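Side-chain contact in dTDP-4-dehydrorhamnose 3,5-epimerase (Elizabethkingia anophelis NUHP1, PDB 6C46), which probably catalyses the epimerization at carbons 3 and 5 of the sugar ring of a dTDP-4-keto-6-deoxy sugar in the biosynthesis of dTDP-L-rhamnose: residues F34-K37 with Y38-K41. Sequence-based numbering, arbitrary orientation.
Sequences FYEK and YNEK. With CA (calcium ion), chain F.
E36 reaches along its own strand to N39, three residues on, and the two side chains are joined by one hydrogen bond. The glutamate chain is stretched out, with CG anti to the backbone N (chi1 -178°), which carries the carboxylate out alongside the chain to the side of N39. N39 ND2 donates to E36 OE2 over 3.0 Å in an almost straight bond, 174° at the hydrogen. The acceptor lies in the amide plane of N39, but the N-H comes down on OE2 from above the carboxylate plane, the two flat groups being turned 70° apart. N39 CB packs against the same face of the carboxylate, 3.6 Å from E36 CD. Both carboxylate oxygens have further partners: OE1 forms a salt bridge with K42, and OE2 also accepts from Q55 of the second subunit, which would favour a charged carboxylate.

The next residue, K37, has helix-like backbone angles that bend strand 32-39, and its extended side chain leads away from Y38 to S83. Strand 32-39 forms a hairpin with strand 27-29 and pairs antiparallel with a strand of the second subunit, so that a sheet runs on across the interface of the homodimer of this cupin-fold epimerase.

Y38 sends its ring to the buried side, edge-to-face with F53, and its hydroxyl is hydrogen-bonded to G51 O. N39 closes the strand as N-cap of helix 40-47: while ND2 holds E36, OD1 accepts from K42 N, so opposite ends of one amide serve strand and helix. In the first turn, E40 OE2 binds the calcium ion at 2.3 Å beside three waters and E44, while E40 OE1 is hydrogen-bonded to H52 of the second subunit.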
loop_
_atom_site.group_PDB
_atom_site.type_symbol
_atom_site.label_atom_id
_atom_site.label_comp_id
_atom_site.label_asym_id
_atom_site.label_seq_id
_atom_site.Cartn_x
_atom_site.Cartn_y
_atom_site.Cartn_z
ATOM N N PHE A 34 -0.508 8.900 12.694
ATOM C CA PHE A 34 -0.351 7.508 12.307
ATOM C C PHE A 34 -1.726 6.879 12.232
ATOM O O PHE A 34 -2.644 7.302 12.937
ATOM C CB PHE A 34 0.515 6.739 13.309
ATOM N N TYR A 35 -1.859 5.856 11.383
ATOM C CA TYR A 35 -3.088 5.075 11.347
ATOM C C TYR A 35 -2.816 3.714 10.735
ATOM O O TYR A 35 -1.852 3.526 9.979
ATOM C CB TYR A 35 -4.230 5.772 10.585
ATOM C CG TYR A 35 -4.037 6.050 9.103
ATOM C CD1 TYR A 35 -4.666 5.255 8.150
ATOM C CD2 TYR A 35 -3.307 7.166 8.656
ATOM C CE1 TYR A 35 -4.547 5.532 6.779
ATOM C CE2 TYR A 35 -3.186 7.451 7.278
ATOM C CZ TYR A 35 -3.795 6.621 6.359
ATOM O OH TYR A 35 -3.691 6.890 5.012
ATOM N N GLU A 36 -3.660 2.762 11.124
ATOM C CA GLU A 36 -3.699 1.439 10.520
ATOM C C GLU A 36 -4.563 1.541 9.273
ATOM O O GLU A 36 -5.777 1.717 9.361
ATOM C CB GLU A 36 -4.257 0.407 11.502
ATOM C CG GLU A 36 -4.279 -1.029 10.934
ATOM C CD GLU A 36 -4.913 -2.029 11.892
ATOM O OE1 GLU A 36 -6.122 -1.906 12.190
ATOM O OE2 GLU A 36 -4.186 -2.934 12.348
ATOM N N LYS A 37 -3.939 1.469 8.105
ATOM C CA LYS A 37 -4.694 1.633 6.877
ATOM C C LYS A 37 -5.561 0.418 6.593
ATOM O O LYS A 37 -6.710 0.560 6.181
ATOM C CB LYS A 37 -3.727 1.864 5.718
ATOM C CG LYS A 37 -4.411 2.082 4.389
ATOM C CD LYS A 37 -3.385 2.700 3.386
ATOM C CE LYS A 37 -3.979 2.778 1.970
ATOM N NZ LYS A 37 -3.112 3.562 1.020
ATOM N N TYR A 38 -5.028 -0.786 6.799
ATOM C CA TYR A 38 -5.783 -1.982 6.446
ATOM C C TYR A 38 -5.336 -3.104 7.362
ATOM O O TYR A 38 -4.167 -3.175 7.748
ATOM C CB TYR A 38 -5.567 -2.389 4.971
ATOM C CG TYR A 38 -6.272 -3.688 4.638
ATOM C CD1 TYR A 38 -7.659 -3.736 4.542
ATOM C CD2 TYR A 38 -5.554 -4.872 4.468
ATOM C CE1 TYR A 38 -8.317 -4.913 4.263
ATOM C CE2 TYR A 38 -6.216 -6.078 4.187
ATOM C CZ TYR A 38 -7.601 -6.074 4.085
ATOM O OH TYR A 38 -8.302 -7.230 3.813
ATOM N N ASN A 39 -6.272 -3.994 7.680
ATOM C CA ASN A 39 -5.977 -5.133 8.545
ATOM C C ASN A 39 -6.840 -6.290 8.054
ATOM O O ASN A 39 -8.061 -6.199 8.101
ATOM C CB ASN A 39 -6.261 -4.785 10.024
ATOM C CG ASN A 39 -6.011 -5.956 10.964
ATOM O OD1 ASN A 39 -6.506 -7.056 10.721
ATOM N ND2 ASN A 39 -5.241 -5.727 12.056
ATOM N N GLU A 40 -6.212 -7.360 7.576
ATOM C CA GLU A 40 -6.964 -8.440 6.947
ATOM C C GLU A 40 -7.905 -9.126 7.936
ATOM O O GLU A 40 -9.040 -9.463 7.588
ATOM C CB GLU A 40 -5.987 -9.446 6.335
ATOM C CG GLU A 40 -6.701 -10.676 5.765
ATOM C CD GLU A 40 -5.747 -11.597 5.027
ATOM O OE1 GLU A 40 -4.734 -11.099 4.463
ATOM O OE2 GLU A 40 -6.043 -12.805 4.954
ATOM N N LYS A 41 -7.432 -9.371 9.161
ATOM C CA LYS A 41 -8.236 -10.066 10.153
ATOM C C LYS A 41 -9.487 -9.269 10.479
ATOM O O LYS A 41 -10.598 -9.817 10.510
ATOM C CB LYS A 41 -7.411 -10.311 11.416
ATOM C CG LYS A 41 -8.161 -11.013 12.533
ATOM C CD LYS A 41 -7.279 -11.225 13.776
ATOM C CE LYS A 41 -6.162 -12.234 13.492
ATOM N NZ LYS A 41 -5.230 -12.463 14.649
HETATM CA CA CA F . -7.573 -14.492 5.146
HETATM O O HOH W 1 -8.878 -16.391 5.791
HETATM O O HOH W 2 -6.557 -14.908 7.271
HETATM O O HOH W 3 -8.152 -15.109 2.841
#